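Local coordinates for protein polyketide biosynthesis 3-hydroxy-3-methylglutaryl-ACP synthase PksG (Bacillus subtilis, PDB 4YXT) that catalyses the aldol condensation of an acetyl group carried on an acyl-carrier protein with a beta-ketothioester polyketide intermediate during synthesis of the antibiotic bacillaene, at residues A8-F12 with N57-I62; D50-G55 with I141-I145; T118-Q122 with S332-S336. The protein carries 1 engineered substitution. All blocks are in the same frame, centred on the assembly; numbering follows the deposited sequence.

All three contacts are buried and set a helix against the mixed sheet of a thiolase-like fold. Contacts 1 and 2 share helix 51-64, whose first turn rests on strand 137-145 and whose later turns rest on strand 5-12; they touch where Phe12 meets Phe54 and Ala59 meets Ile141. Contact 3, about 19 Å from either in centre-to-centre distance, joins helix 116-130 to strand 331-339, and so the N-terminal family region to the C-terminal one. Contacts 1 and 2 are mostly apolar, each with one side-chain hydrogen bond to a helix carbonyl. Contact 3 is more polar and alone meets the second subunit, while contacts 2 and 3 both lie near positions assigned as catalytic by similarity.

Contact 1: A8-F12 with N57-I62; sequences AMNVF and NAAKPI
Strand 8-12 and helix 57-62 run roughly antiparallel, their axes 6.7 Å apart at closest approach and 143° between their directions, and the backbones draw nearest where Phe12 faces Ala58. Ala8, Asn10 and Phe12 turn to the helix, while Met9 and Val11 point to the other side of the sheet, where helix 301-312 covers them. Phe12 lays one ring face over Asn57: CB of Asn57 sits 3.7 Å from the ring centroid and 17° off its normal, a CH-pi contact. With CG anti to the backbone N (chi1 -170°), the Phe12 side chain runs alongside that of Asn57, whose OD1 is bound by Leu404 N. The small Ala58 lets the helix come close, its CB 3.9 Å from CB of Phe12. Further along, Asn10 reaches across to the helix, and ND2 gives a hydrogen bond to O of Ala58 at 2.9 Å. The acceptor lies near the amide plane of Asn10, but the donor is tilted out of the carbonyl plane. CG of Pro61 packs against the same ND2 at 3.6 Å. At the far end the extended Ile62 sends CD1 against CA of Met9 at 3.8 Å, while its CG2 branch meets CB of Ala8 at 4.1 Å. At the kink neither Pro61 nor Ile62 bonds back regularly; N of Ile62 gives only a weak bond to O of Ala59. Asn10 ND2 instead supplies a donor to O of Ala58, the oxygen Ile62 N would otherwise have bound, a polar grip amid apolar packing.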
ATOM      1  N   ALA A   8       0.568 -16.405 -14.532  1.00 23.83           N
ATOM      2  CA  ALA A   8      -0.792 -16.851 -14.583  1.00 23.29           C
ATOM      3  C   ALA A   8      -1.651 -15.708 -14.035  1.00 23.20           C
ATOM      4  O   ALA A   8      -1.167 -14.953 -13.228  1.00 19.45           O
ATOM      5  CB  ALA A   8      -0.934 -18.119 -13.755  1.00 22.75           C
ATOM      6  N   MET A   9      -2.883 -15.567 -14.520  1.00 24.82           N
ATOM      7  CA  MET A   9      -3.809 -14.563 -13.957  1.00 29.79           C
ATOM      8  C   MET A   9      -5.259 -14.979 -14.138  1.00 26.32           C
ATOM      9  O   MET A   9      -5.587 -15.611 -15.113  1.00 31.02           O
ATOM     10  CB  MET A   9      -3.556 -13.145 -14.530  1.00 31.14           C
ATOM     11  CG  MET A   9      -4.156 -12.851 -15.887  1.00 33.42           C
ATOM     12  SD  MET A   9      -3.598 -11.256 -16.561  1.00 39.20           S
ATOM     13  CE  MET A   9      -4.403 -10.113 -15.459  1.00 31.93           C
ATOM     14  N   ASN A  10      -6.098 -14.629 -13.166  1.00 25.49           N
ATOM     15  CA  ASN A  10      -7.467 -15.070 -13.122  1.00 22.56           C
ATOM     16  C   ASN A  10      -8.411 -14.022 -12.578  1.00 24.02           C
ATOM     17  O   ASN A  10      -8.070 -13.262 -11.705  1.00 25.09           O
ATOM     18  CB  ASN A  10      -7.628 -16.338 -12.297  1.00 21.71           C
ATOM     19  CG  ASN A  10      -9.040 -16.910 -12.417  1.00 20.86           C
ATOM     20  OD1 ASN A  10      -9.598 -16.922 -13.499  1.00 21.36           O
ATOM     21  ND2 ASN A  10      -9.630 -17.273 -11.346  1.00 19.54           N
ATOM     22  N   VAL A  11      -9.633 -14.036 -13.076  1.00 24.53           N
ATOM     23  CA  VAL A  11     -10.592 -12.981 -12.825  1.00 25.96           C
ATOM     24  C   VAL A  11     -11.667 -13.641 -12.052  1.00 24.50           C
ATOM     25  O   VAL A  11     -11.978 -14.742 -12.407  1.00 23.93           O
ATOM     26  CB  VAL A  11     -11.226 -12.480 -14.165  1.00 24.57           C
ATOM     27  CG1 VAL A  11     -12.406 -11.537 -13.947  1.00 22.29           C
ATOM     28  CG2 VAL A  11     -10.182 -11.799 -15.009  1.00 24.85           C
ATOM     29  N   PHE A  12     -12.157 -12.979 -10.994  1.00 25.22           N
ATOM     30  CA  PHE A  12     -13.459 -13.237 -10.364  1.00 24.97           C
ATOM     31  C   PHE A  12     -14.340 -11.997 -10.496  1.00 27.94           C
ATOM     32  O   PHE A  12     -14.097 -10.960  -9.827  1.00 25.16           O
ATOM     33  CB  PHE A  12     -13.351 -13.520  -8.876  1.00 25.29           C
ATOM     34  CG  PHE A  12     -14.641 -14.023  -8.270  1.00 24.51           C
ATOM     35  CD1 PHE A  12     -15.071 -15.314  -8.524  1.00 24.52           C
ATOM     36  CD2 PHE A  12     -15.427 -13.211  -7.465  1.00 24.38           C
ATOM     37  CE1 PHE A  12     -16.261 -15.809  -7.987  1.00 24.49           C
ATOM     38  CE2 PHE A  12     -16.611 -13.704  -6.920  1.00 25.05           C
ATOM     39  CZ  PHE A  12     -17.027 -15.005  -7.190  1.00 22.33           C
ATOM     40  N   ASN A  57     -11.340 -15.997  -4.237  1.00 19.91           N
ATOM     41  CA  ASN A  57     -11.975 -16.626  -5.421  1.00 20.74           C
ATOM     42  C   ASN A  57     -11.240 -16.361  -6.727  1.00 21.12           C
ATOM     43  O   ASN A  57     -11.187 -17.239  -7.565  1.00 21.64           O
ATOM     44  CB  ASN A  57     -13.436 -16.238  -5.498  1.00 20.56           C
ATOM     45  CG  ASN A  57     -14.191 -16.711  -4.290  1.00 19.76           C
ATOM     46  OD1 ASN A  57     -13.871 -17.744  -3.735  1.00 21.80           O
ATOM     47  ND2 ASN A  57     -15.165 -15.967  -3.867  1.00 21.83           N
ATOM     48  N   ALA A  58     -10.633 -15.189  -6.902  1.00 20.78           N
ATOM     49  CA  ALA A  58      -9.803 -15.001  -8.091  1.00 21.70           C
ATOM     50  C   ALA A  58      -8.525 -15.817  -8.041  1.00 20.63           C
ATOM     51  O   ALA A  58      -8.095 -16.340  -9.058  1.00 24.29           O
ATOM     52  CB  ALA A  58      -9.508 -13.513  -8.340  1.00 22.13           C
ATOM     53  N   ALA A  59      -7.872 -15.933  -6.890  1.00 20.77           N
ATOM     54  CA  ALA A  59      -6.526 -16.547  -6.868  1.00 19.75           C
ATOM     55  C   ALA A  59      -6.537 -18.064  -6.739  1.00 20.41           C
ATOM     56  O   ALA A  59      -5.594 -18.783  -7.160  1.00 17.47           O
ATOM     57  CB  ALA A  59      -5.716 -15.959  -5.739  1.00 19.36           C
ATOM     58  N   LYS A  60      -7.590 -18.550  -6.137  1.00 20.34           N
ATOM     59  CA  LYS A  60      -7.729 -19.974  -5.825  1.00 24.96           C
ATOM     60  C   LYS A  60      -7.424 -20.858  -7.047  1.00 25.77           C
ATOM     61  O   LYS A  60      -6.586 -21.804  -6.956  1.00 26.67           O
ATOM     62  CB  LYS A  60      -9.104 -20.200  -5.174  1.00 29.12           C
ATOM     63  CG  LYS A  60      -9.575 -21.658  -4.965  1.00 33.72           C
ATOM     64  CD  LYS A  60      -9.170 -22.214  -3.610  1.00 37.17           C
ATOM     65  CE  LYS A  60     -10.107 -23.317  -3.151  1.00 40.51           C
ATOM     66  NZ  LYS A  60     -10.481 -24.248  -4.264  1.00 44.80           N
ATOM     67  N   PRO A  61      -8.025 -20.537  -8.214  1.00 26.55           N
ATOM     68  CA  PRO A  61      -7.736 -21.374  -9.354  1.00 27.64           C
ATOM     69  C   PRO A  61      -6.277 -21.339  -9.813  1.00 27.35           C
ATOM     70  O   PRO A  61      -5.769 -22.322 -10.356  1.00 28.41           O
ATOM     71  CB  PRO A  61      -8.703 -20.846 -10.424  1.00 27.65           C
ATOM     72  CG  PRO A  61      -9.891 -20.369  -9.625  1.00 27.14           C
ATOM     73  CD  PRO A  61      -9.227 -19.714  -8.448  1.00 28.15           C
ATOM     74  N   ILE A  62      -5.596 -20.233  -9.566  1.00 25.71           N
ATOM     75  CA  ILE A  62      -4.193 -20.175  -9.837  1.00 25.69           C
ATOM     76  C   ILE A  62      -3.480 -21.078  -8.872  1.00 27.95           C
ATOM     77  O   ILE A  62      -2.722 -21.942  -9.273  1.00 28.26           O
ATOM     78  CB  ILE A  62      -3.625 -18.768  -9.700  1.00 26.07           C
ATOM     79  CG1 ILE A  62      -4.281 -17.829 -10.713  1.00 25.04           C
ATOM     80  CG2 ILE A  62      -2.118 -18.840  -9.936  1.00 25.88           C
ATOM     81  CD1 ILE A  62      -3.744 -16.406 -10.638  1.00 28.09           C
TER

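Contact 2: D50-G55 with I141-I145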
ATOM      1  N   ASP A  50     -17.001 -10.022   0.230  1.00 26.21           N
ATOM      2  CA  ASP A  50     -16.220  -8.868   0.566  1.00 25.11           C
ATOM      3  C   ASP A  50     -14.958  -8.909  -0.295  1.00 23.92           C
ATOM      4  O   ASP A  50     -14.833  -9.759  -1.154  1.00 22.95           O
ATOM      5  CB  ASP A  50     -15.965  -8.824   2.067  1.00 26.96           C
ATOM      6  CG  ASP A  50     -14.929  -9.800   2.525  1.00 27.03           C
ATOM      7  OD1 ASP A  50     -14.339 -10.531   1.703  1.00 25.74           O
ATOM      8  OD2 ASP A  50     -14.665  -9.752   3.737  1.00 27.80           O
ATOM      9  N   PRO A  51     -14.055  -7.943  -0.128  1.00 23.70           N
ATOM     10  CA  PRO A  51     -12.817  -8.070  -0.953  1.00 23.11           C
ATOM     11  C   PRO A  51     -11.921  -9.270  -0.718  1.00 20.24           C
ATOM     12  O   PRO A  51     -11.096  -9.598  -1.592  1.00 25.28           O
ATOM     13  CB  PRO A  51     -12.064  -6.794  -0.618  1.00 22.85           C
ATOM     14  CG  PRO A  51     -13.159  -5.840  -0.242  1.00 22.96           C
ATOM     15  CD  PRO A  51     -14.187  -6.619   0.487  1.00 20.99           C
ATOM     16  N   VAL A  52     -11.959  -9.847   0.466  1.00 20.71           N
ATOM     17  CA  VAL A  52     -11.254 -11.119   0.721  1.00 20.82           C
ATOM     18  C   VAL A  52     -11.869 -12.264  -0.107  1.00 20.72           C
ATOM     19  O   VAL A  52     -11.182 -12.968  -0.847  1.00 23.22           O
ATOM     20  CB  VAL A  52     -11.319 -11.496   2.211  1.00 19.06           C
ATOM     21  CG1 VAL A  52     -10.602 -12.817   2.425  1.00 17.21           C
ATOM     22  CG2 VAL A  52     -10.715 -10.350   3.053  1.00 18.98           C
ATOM     23  N   THR A  53     -13.183 -12.391  -0.037  1.00 18.93           N
ATOM     24  CA  THR A  53     -13.845 -13.437  -0.780  1.00 20.75           C
ATOM     25  C   THR A  53     -13.558 -13.254  -2.241  1.00 21.62           C
ATOM     26  O   THR A  53     -13.242 -14.230  -2.927  1.00 21.10           O
ATOM     27  CB  THR A  53     -15.371 -13.495  -0.524  1.00 21.41           C
ATOM     28  OG1 THR A  53     -16.016 -12.337  -1.066  1.00 22.55           O
ATOM     29  CG2 THR A  53     -15.661 -13.591   0.993  1.00 21.63           C
ATOM     30  N   PHE A  54     -13.641 -11.999  -2.701  1.00 21.52           N
ATOM     31  CA  PHE A  54     -13.473 -11.703  -4.124  1.00 22.82           C
ATOM     32  C   PHE A  54     -12.057 -12.033  -4.520  1.00 21.80           C
ATOM     33  O   PHE A  54     -11.890 -12.638  -5.559  1.00 21.28           O
ATOM     34  CB  PHE A  54     -13.776 -10.238  -4.486  1.00 24.09           C
ATOM     35  CG  PHE A  54     -15.151 -10.010  -5.017  1.00 26.98           C
ATOM     36  CD1 PHE A  54     -16.238 -10.119  -4.200  1.00 28.69           C
ATOM     37  CD2 PHE A  54     -15.347  -9.672  -6.356  1.00 31.78           C
ATOM     38  CE1 PHE A  54     -17.532  -9.911  -4.698  1.00 34.22           C
ATOM     39  CE2 PHE A  54     -16.619  -9.459  -6.873  1.00 31.67           C
ATOM     40  CZ  PHE A  54     -17.719  -9.584  -6.041  1.00 35.31           C
ATOM     41  N   GLY A  55     -11.064 -11.668  -3.676  1.00 19.28           N
ATOM     42  CA  GLY A  55      -9.647 -11.964  -3.950  1.00 17.65           C
ATOM     43  C   GLY A  55      -9.282 -13.465  -3.893  1.00 18.16           C
ATOM     44  O   GLY A  55      -8.528 -13.975  -4.746  1.00 19.32           O
ATOM     45  N   ILE A 141      -3.017  -9.269  -6.050  1.00 17.93           N
ATOM     46  CA  ILE A 141      -4.418  -9.422  -6.162  1.00 18.99           C
ATOM     47  C   ILE A 141      -5.042  -8.012  -6.065  1.00 18.98           C
ATOM     48  O   ILE A 141      -4.921  -7.359  -5.064  1.00 19.14           O
ATOM     49  CB  ILE A 141      -4.944 -10.270  -4.999  1.00 20.48           C
ATOM     50  CG1 ILE A 141      -4.349 -11.670  -5.043  1.00 20.32           C
ATOM     51  CG2 ILE A 141      -6.468 -10.317  -5.045  1.00 19.31           C
ATOM     52  CD1 ILE A 141      -4.974 -12.626  -4.041  1.00 22.20           C
ATOM     53  N   ALA A 142      -5.681  -7.562  -7.130  1.00 17.18           N
ATOM     54  CA  ALA A 142      -6.469  -6.371  -7.082  1.00 20.31           C
ATOM     55  C   ALA A 142      -7.959  -6.746  -6.863  1.00 20.86           C
ATOM     56  O   ALA A 142      -8.514  -7.460  -7.658  1.00 21.62           O
ATOM     57  CB  ALA A 142      -6.258  -5.579  -8.350  1.00 18.59           C
ATOM     58  N   SER A 143      -8.575  -6.251  -5.775  1.00 25.60           N
ATOM     59  CA  SER A 143      -9.957  -6.564  -5.330  1.00 23.71           C
ATOM     60  C   SER A 143     -10.685  -5.266  -4.918  1.00 25.15           C
ATOM     61  O   SER A 143     -10.282  -4.581  -3.980  1.00 27.20           O
ATOM     62  CB  SER A 143      -9.872  -7.529  -4.119  1.00 25.34           C
ATOM     63  OG  SER A 143     -11.092  -8.250  -3.828  1.00 24.01           O
ATOM     64  N   ASP A 144     -11.750  -4.914  -5.627  1.00 26.32           N
ATOM     65  CA  ASP A 144     -12.556  -3.734  -5.321  1.00 25.82           C
ATOM     66  C   ASP A 144     -14.042  -4.012  -5.543  1.00 28.25           C
ATOM     67  O   ASP A 144     -14.408  -4.785  -6.440  1.00 26.25           O
ATOM     68  CB  ASP A 144     -12.179  -2.511  -6.171  1.00 26.41           C
ATOM     69  CG  ASP A 144     -11.017  -1.694  -5.572  1.00 28.57           C
ATOM     70  OD1 ASP A 144     -11.053  -1.360  -4.353  1.00 29.94           O
ATOM     71  OD2 ASP A 144     -10.051  -1.410  -6.344  1.00 28.03           O
ATOM     72  N   ILE A 145     -14.850  -3.362  -4.691  1.00 27.59           N
ATOM     73  CA  ILE A 145     -16.294  -3.440  -4.653  1.00 29.32           C
ATOM     74  C   ILE A 145     -16.818  -2.007  -4.646  1.00 28.77           C
ATOM     75  O   ILE A 145     -16.464  -1.240  -3.765  1.00 25.69           O
ATOM     76  CB  ILE A 145     -16.790  -4.083  -3.353  1.00 30.35           C
ATOM     77  CG1 ILE A 145     -16.582  -5.614  -3.328  1.00 33.88           C
ATOM     78  CG2 ILE A 145     -18.299  -3.862  -3.203  1.00 30.37           C
ATOM     79  CD1 ILE A 145     -15.182  -6.126  -3.470  1.00 36.93           C
TER
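Ser143 of strand 141-145 reaches the first turn of helix 51-64, which lies across the sheet of the N-terminal half of this thiolase-like fold and opens with a capping box. Asp50 is the N-cap: its OD1 accepts from N of Thr53 at 2.8 Å, almost straight on, and its own N gives a bond back to OG1 of Thr53. A short acid suits this place because it can bind an N-H that has no carbonyl in a preceding turn; its other oxygen, OD2, is held by Arg414 and Tyr416. Pro51 follows, a residue well fitted to a first helical turn, where its missing N-H costs no bond. Its ring crosses the end of Ile145 at about a right angle, with CG 3.8 Å from CD1 of Ile145. Phe54 turns back and offers a ring face to the same methyl, CD1 of Ile145, which lies 4.1 Å above the ring plane toward the rim; the Phe54 ring also meets Phe12 edge-to-face. With no side chain of its own, Gly55 lets its CA come within 3.7 Å of CG2 of Ile141, a close fit of helix on strand. On the opposite side of the strand, Asp144 binds Ala82 N; Ala82 is an engineered substitution at a position assigned, by similarity, as the proton donor/acceptor. Facing the helix, Ser143 places OG anti to its backbone N (chi1 -162°). There it donates to O of Pro51 at 2.6 Å, in the carbonyl plane on a lone pair, and this oxygen also accepts from N of Gly55.

Contact 3: T118-Q122 with S332-S336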
ATOM      1  N   THR A 118      -1.528  -1.742 -10.683  1.00 17.61           N
ATOM      2  CA  THR A 118      -0.227  -1.538 -11.306  1.00 17.97           C
ATOM      3  C   THR A 118       0.946  -1.302 -10.350  1.00 17.93           C
ATOM      4  O   THR A 118       2.113  -1.748 -10.603  1.00 18.84           O
ATOM      5  CB  THR A 118      -0.366  -0.344 -12.274  1.00 18.18           C
ATOM      6  OG1 THR A 118      -1.157  -0.767 -13.387  1.00 21.17           O
ATOM      7  CG2 THR A 118       0.965   0.148 -12.752  1.00 17.46           C
ATOM      8  N   ALA A 119       0.686  -0.522  -9.319  1.00 17.21           N
ATOM      9  CA  ALA A 119       1.647  -0.247  -8.262  1.00 16.54           C
ATOM     10  C   ALA A 119       2.035  -1.619  -7.708  1.00 16.41           C
ATOM     11  O   ALA A 119       3.190  -1.990  -7.719  1.00 20.25           O
ATOM     12  CB  ALA A 119       1.038   0.650  -7.173  1.00 16.22           C
ATOM     13  N   GLY A 120       1.061  -2.409  -7.334  1.00 16.74           N
ATOM     14  CA  GLY A 120       1.315  -3.780  -6.853  1.00 16.76           C
ATOM     15  C   GLY A 120       2.228  -4.603  -7.767  1.00 16.66           C
ATOM     16  O   GLY A 120       3.262  -5.152  -7.351  1.00 15.25           O
ATOM     17  N   PHE A 121       1.821  -4.672  -9.033  1.00 17.78           N
ATOM     18  CA  PHE A 121       2.471  -5.507 -10.025  1.00 19.40           C
ATOM     19  C   PHE A 121       3.857  -4.999 -10.326  1.00 19.02           C
ATOM     20  O   PHE A 121       4.774  -5.797 -10.470  1.00 21.64           O
ATOM     21  CB  PHE A 121       1.585  -5.550 -11.284  1.00 21.31           C
ATOM     22  CG  PHE A 121       2.238  -6.140 -12.491  1.00 22.62           C
ATOM     23  CD1 PHE A 121       2.454  -7.499 -12.578  1.00 23.66           C
ATOM     24  CD2 PHE A 121       2.604  -5.343 -13.548  1.00 25.94           C
ATOM     25  CE1 PHE A 121       3.059  -8.048 -13.694  1.00 25.34           C
ATOM     26  CE2 PHE A 121       3.208  -5.883 -14.684  1.00 25.36           C
ATOM     27  CZ  PHE A 121       3.414  -7.239 -14.757  1.00 24.50           C
ATOM     28  N   GLN A 122       4.044  -3.693 -10.427  1.00 18.36           N
ATOM     29  CA  GLN A 122       5.401  -3.166 -10.609  1.00 19.84           C
ATOM     30  C   GLN A 122       6.328  -3.504  -9.455  1.00 20.81           C
ATOM     31  O   GLN A 122       7.538  -3.810  -9.663  1.00 23.88           O
ATOM     32  CB  GLN A 122       5.435  -1.673 -10.864  1.00 18.61           C
ATOM     33  CG  GLN A 122       4.917  -1.301 -12.200  1.00 19.64           C
ATOM     34  CD  GLN A 122       5.564  -2.031 -13.371  1.00 24.92           C
ATOM     35  OE1 GLN A 122       6.688  -2.568 -13.276  1.00 24.22           O
ATOM     36  NE2 GLN A 122       4.855  -2.027 -14.507  1.00 28.15           N
ATOM     37  N   SER A 332      -0.392   7.515 -12.682  1.00 18.52           N
ATOM     38  CA  SER A 332      -0.609   6.771 -13.891  1.00 18.89           C
ATOM     39  C   SER A 332       0.692   6.172 -14.439  1.00 19.93           C
ATOM     40  O   SER A 332       1.778   6.546 -14.024  1.00 20.36           O
ATOM     41  CB  SER A 332      -1.296   7.647 -14.959  1.00 19.02           C
ATOM     42  OG  SER A 332      -0.523   8.752 -15.387  1.00 19.89           O
ATOM     43  N   GLU A 333       0.566   5.206 -15.347  1.00 19.39           N
ATOM     44  CA  GLU A 333       1.715   4.536 -15.904  1.00 19.18           C
ATOM     45  C   GLU A 333       1.382   3.835 -17.236  1.00 20.42           C
ATOM     46  O   GLU A 333       0.339   3.208 -17.358  1.00 20.86           O
ATOM     47  CB  GLU A 333       2.300   3.500 -14.946  1.00 18.92           C
ATOM     48  CG  GLU A 333       3.663   2.874 -15.408  1.00 19.68           C
ATOM     49  CD  GLU A 333       4.462   2.174 -14.260  1.00 22.15           C
ATOM     50  OE1 GLU A 333       5.458   1.461 -14.529  1.00 24.81           O
ATOM     51  OE2 GLU A 333       4.127   2.327 -13.055  1.00 23.29           O
ATOM     52  N   PHE A 334       2.325   3.912 -18.186  1.00 19.82           N
ATOM     53  CA  PHE A 334       2.243   3.181 -19.407  1.00 19.77           C
ATOM     54  C   PHE A 334       3.404   2.245 -19.442  1.00 19.69           C
ATOM     55  O   PHE A 334       4.527   2.659 -19.277  1.00 20.09           O
ATOM     56  CB  PHE A 334       2.282   4.119 -20.614  1.00 19.33           C
ATOM     57  CG  PHE A 334       2.146   3.411 -21.909  1.00 20.15           C
ATOM     58  CD1 PHE A 334       3.273   2.976 -22.600  1.00 19.54           C
ATOM     59  CD2 PHE A 334       0.894   3.158 -22.442  1.00 20.47           C
ATOM     60  CE1 PHE A 334       3.135   2.300 -23.788  1.00 22.33           C
ATOM     61  CE2 PHE A 334       0.747   2.487 -23.652  1.00 20.64           C
ATOM     62  CZ  PHE A 334       1.857   2.039 -24.317  1.00 21.94           C
ATOM     63  N   TYR A 335       3.139   0.991 -19.742  1.00 19.78           N
ATOM     64  CA  TYR A 335       4.185   0.023 -19.855  1.00 20.19           C
ATOM     65  C   TYR A 335       3.758  -1.073 -20.815  1.00 21.77           C
ATOM     66  O   TYR A 335       2.622  -1.109 -21.258  1.00 21.80           O
ATOM     67  CB  TYR A 335       4.455  -0.599 -18.476  1.00 21.07           C
ATOM     68  CG  TYR A 335       3.256  -1.118 -17.712  1.00 21.01           C
ATOM     69  CD1 TYR A 335       2.305  -0.270 -17.196  1.00 21.31           C
ATOM     70  CD2 TYR A 335       3.101  -2.487 -17.478  1.00 23.48           C
ATOM     71  CE1 TYR A 335       1.237  -0.751 -16.458  1.00 22.12           C
ATOM     72  CE2 TYR A 335       2.040  -2.977 -16.756  1.00 24.34           C
ATOM     73  CZ  TYR A 335       1.116  -2.109 -16.245  1.00 23.59           C
ATOM     74  OH  TYR A 335       0.093  -2.619 -15.503  1.00 30.29           O
ATOM     75  N   SER A 336       4.684  -1.972 -21.122  1.00 23.21           N
ATOM     76  CA  SER A 336       4.494  -2.916 -22.190  1.00 24.45           C
ATOM     77  C   SER A 336       5.046  -4.253 -21.801  1.00 23.56           C
ATOM     78  O   SER A 336       5.837  -4.355 -20.852  1.00 24.68           O
ATOM     79  CB  SER A 336       5.190  -2.437 -23.461  1.00 24.46           C
ATOM     80  OG  SER A 336       6.571  -2.406 -23.261  1.00 25.12           O
TER
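NE2 of Gln122 stands over one face of the Tyr335 ring, 3.5 Å above its plane and toward the rim, with the amide nearly perpendicular to the ring (86°). Phe121 meets the same ring obliquely, CE2 to CE2 at 3.8 Å, and CG2 of Thr118 also approaches it at a slant. The phenol ends at helix 116-130, where OH of Tyr335 and OG1 of Thr118 share a hydrogen bond of 3.1 Å. Bent at chi2 (-53°), Gln122 brings NE2 over the ring and 3.5 Å from OE1 of Glu333, its amide 22° from the carboxylate plane. The extended Glu333 has its strongest partner in Arg106 of the second subunit, a salt bridge through OE1, while OE2 is hydrogen-bonded to OH of Tyr115. Thr118 lies about 8 Å, side chain to side chain, from both Cys114 and His250, which are catalytic by similarity. Residue types suit the place: Thr118 packs through its methyl and bonds through OG1, Tyr335 likewise through ring and OH, and Gln122 sets NE2 over an aromatic face. The arginine probably stabilises the charged form of Glu333, and the carboxylate that packs on Gln122 is thus also part of the interface with the second subunit.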